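Local coordinates for protein protease LasA (Pseudomonas aeruginosa, PDB 3IT5) that cleaves Gly-Gly-X sequences, as in the pentaglycine cross-links of staphylococcal peptidoglycan, and degrades host elastin, as a secreted zinc metalloendopeptidase, at residues P10-Y15 against S50-H55. Residues are numbered along the deposited sequence; the frame is centred on the assembly and turned at random.
Sequences PWRQGY and SVVAAH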
loop_
_atom_site.group_PDB
_atom_site.type_symbol
_atom_site.label_atom_id
_atom_site.label_comp_id
_atom_site.label_asym_id
_atom_site.label_seq_id
_atom_site.Cartn_x
_atom_site.Cartn_y
_atom_site.Cartn_z
ATOM N N PRO A 10 0.851 4.848 -1.303
ATOM C CA PRO A 10 1.744 4.836 -0.132
ATOM C C PRO A 10 3.246 4.972 -0.435
ATOM O O PRO A 10 4.072 4.279 0.175
ATOM C CB PRO A 10 1.430 3.486 0.526
ATOM C CG PRO A 10 1.046 2.610 -0.609
ATOM C CD PRO A 10 0.333 3.497 -1.604
ATOM N N TRP A 11 3.589 5.845 -1.381
ATOM C CA TRP A 11 4.970 6.288 -1.565
ATOM C C TRP A 11 5.014 7.785 -1.852
ATOM O O TRP A 11 3.975 8.401 -2.090
ATOM C CB TRP A 11 5.699 5.489 -2.649
ATOM C CG TRP A 11 5.022 5.422 -3.990
ATOM C CD1 TRP A 11 5.138 6.316 -5.018
ATOM C CD2 TRP A 11 4.156 4.379 -4.461
ATOM N NE1 TRP A 11 4.389 5.899 -6.098
ATOM C CE2 TRP A 11 3.777 4.714 -5.780
ATOM C CE3 TRP A 11 3.662 3.195 -3.893
ATOM C CZ2 TRP A 11 2.929 3.906 -6.544
ATOM C CZ3 TRP A 11 2.810 2.395 -4.653
ATOM C CH2 TRP A 11 2.456 2.755 -5.964
ATOM N N ARG A 12 6.212 8.363 -1.807
ATOM C CA ARG A 12 6.388 9.803 -1.974
ATOM C C ARG A 12 5.735 10.345 -3.242
ATOM O O ARG A 12 5.839 9.753 -4.316
ATOM C CB ARG A 12 7.867 10.169 -1.986
ATOM C CG ARG A 12 8.566 10.112 -0.639
ATOM C CD ARG A 12 10.066 10.090 -0.868
ATOM N NE ARG A 12 10.820 10.504 0.313
ATOM C CZ ARG A 12 12.131 10.741 0.323
ATOM N NH1 ARG A 12 12.847 10.612 -0.791
ATOM N NH2 ARG A 12 12.724 11.115 1.451
ATOM N N GLN A 13 5.065 11.484 -3.095
ATOM C CA GLN A 13 4.487 12.204 -4.221
ATOM C C GLN A 13 5.580 12.564 -5.232
ATOM O O GLN A 13 6.684 12.961 -4.847
ATOM C CB GLN A 13 3.807 13.467 -3.707
ATOM C CG GLN A 13 2.631 13.914 -4.535
ATOM C CD GLN A 13 2.042 15.209 -4.037
ATOM O OE1 GLN A 13 1.156 15.213 -3.181
ATOM N NE2 GLN A 13 2.547 16.326 -4.551
ATOM N N GLY A 14 5.275 12.414 -6.519
ATOM C CA GLY A 14 6.230 12.737 -7.584
ATOM C C GLY A 14 7.087 11.560 -8.024
ATOM O O GLY A 14 7.888 11.676 -8.961
ATOM N N TYR A 15 6.913 10.427 -7.351
ATOM C CA TYR A 15 7.698 9.226 -7.627
ATOM C C TYR A 15 6.796 8.052 -8.034
ATOM O O TYR A 15 5.579 8.105 -7.858
ATOM C CB TYR A 15 8.600 8.890 -6.427
ATOM C CG TYR A 15 9.561 10.016 -6.073
ATOM C CD1 TYR A 15 10.863 10.044 -6.586
ATOM C CD2 TYR A 15 9.157 11.065 -5.245
ATOM C CE1 TYR A 15 11.741 11.091 -6.267
ATOM C CE2 TYR A 15 10.020 12.110 -4.922
ATOM C CZ TYR A 15 11.307 12.117 -5.433
ATOM O OH TYR A 15 12.145 13.160 -5.105
ATOM N N SER A 50 11.215 4.943 0.319
ATOM C CA SER A 50 10.359 5.498 1.370
ATOM C C SER A 50 8.886 5.131 1.222
ATOM O O SER A 50 8.283 5.349 0.162
ATOM C CB SER A 50 10.524 7.022 1.432
ATOM O OG SER A 50 11.888 7.366 1.630
ATOM N N VAL A 51 8.322 4.566 2.293
ATOM C CA VAL A 51 6.880 4.365 2.416
ATOM C C VAL A 51 6.265 5.551 3.182
ATOM O O VAL A 51 6.742 5.925 4.258
ATOM C CB VAL A 51 6.536 3.037 3.145
ATOM C CG1 VAL A 51 5.021 2.875 3.297
ATOM C CG2 VAL A 51 7.131 1.829 2.410
ATOM N N VAL A 52 5.217 6.143 2.616
ATOM C CA VAL A 52 4.532 7.267 3.254
ATOM C C VAL A 52 3.070 6.936 3.550
ATOM O O VAL A 52 2.482 6.036 2.928
ATOM C CB VAL A 52 4.614 8.578 2.413
ATOM C CG1 VAL A 52 6.061 8.909 2.027
ATOM C CG2 VAL A 52 3.731 8.489 1.176
ATOM N N ALA A 53 2.495 7.670 4.500
ATOM C CA ALA A 53 1.081 7.547 4.836
ATOM C C ALA A 53 0.207 7.835 3.621
ATOM O O ALA A 53 0.384 8.841 2.928
ATOM C CB ALA A 53 0.717 8.479 5.985
ATOM N N ALA A 54 -0.734 6.934 3.367
ATOM C CA ALA A 54 -1.664 7.084 2.259
ATOM C C ALA A 54 -2.730 8.133 2.569
ATOM O O ALA A 54 -3.396 8.634 1.664
ATOM C CB ALA A 54 -2.299 5.754 1.932
ATOM N N HIS A 55 -2.870 8.469 3.851
ATOM C CA HIS A 55 -3.881 9.420 4.302
ATOM C C HIS A 55 -3.557 10.007 5.674
ATOM O O HIS A 55 -2.646 9.535 6.373
ATOM C CB HIS A 55 -5.247 8.730 4.368
ATOM C CG HIS A 55 -5.273 7.540 5.274
ATOM N ND1 HIS A 55 -5.675 7.614 6.589
ATOM C CD2 HIS A 55 -4.944 6.245 5.054
ATOM C CE1 HIS A 55 -5.592 6.417 7.142
ATOM N NE2 HIS A 55 -5.146 5.569 6.232
HETATM O O HOH W 1 8.796 7.066 -2.230
#
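Pro-10 and Val-52 share the direct backbone hydrogen bond of this contact. Val-52 N donates to Pro-10 O over 3.3 Å, with an N-H...O angle of 157°. The donor stands above the plane of the carbonyl, with a C=O...N angle of 106°. Val-51 CA makes a C-H...O contact with Pro-10 O at 3.6 Å, and Val-51 CG1 also packs on that oxygen. A water gives a second, indirect link. It accepts from Arg-12 N at 2.9 Å and donates to Ser-50 O at 3.0 Å.

The remaining contacts are packing. Val-52 CG1 is anti to the carbonyl carbon (chi1 -52°), which puts CG2 between the backbone N and that carbon. Val-52 CG2 reaches Trp-11 O at 3.3 Å. Val-52 CG1 meets Arg-12 CG at 3.9 Å, where the two side chains cross at about a right angle. The Arg-12 chain runs extended from CG to NE past Ser-50. Arg-12 CZ lies 3.6 Å from Ser-50 OG, which sits over one face of the guanidinium, offset toward its rim. Trp-11 CB touches Ser-50 O, while its ring stacks with Trp-17.

Pro-10 and Val-51 also pack on Tyr-79 and on Leu-121, in strand 121-127, which carries the zinc ligand His-122. The Pro-10 side chain is about 11 Å from the zinc ion. One direct bond, one water bridge and close packing, much of it against carbonyl oxygens, hold the loop before strand 16-19 to strand 50-52, whose Val-51 pairs with strand 98-102. Ser-50 OG is hydrogen-bonded to Lys-98 NZ. The Arg-12 and Lys-98 charges would be expected to oppose each other, and the hydroxyl oxygen between them may partly offset this.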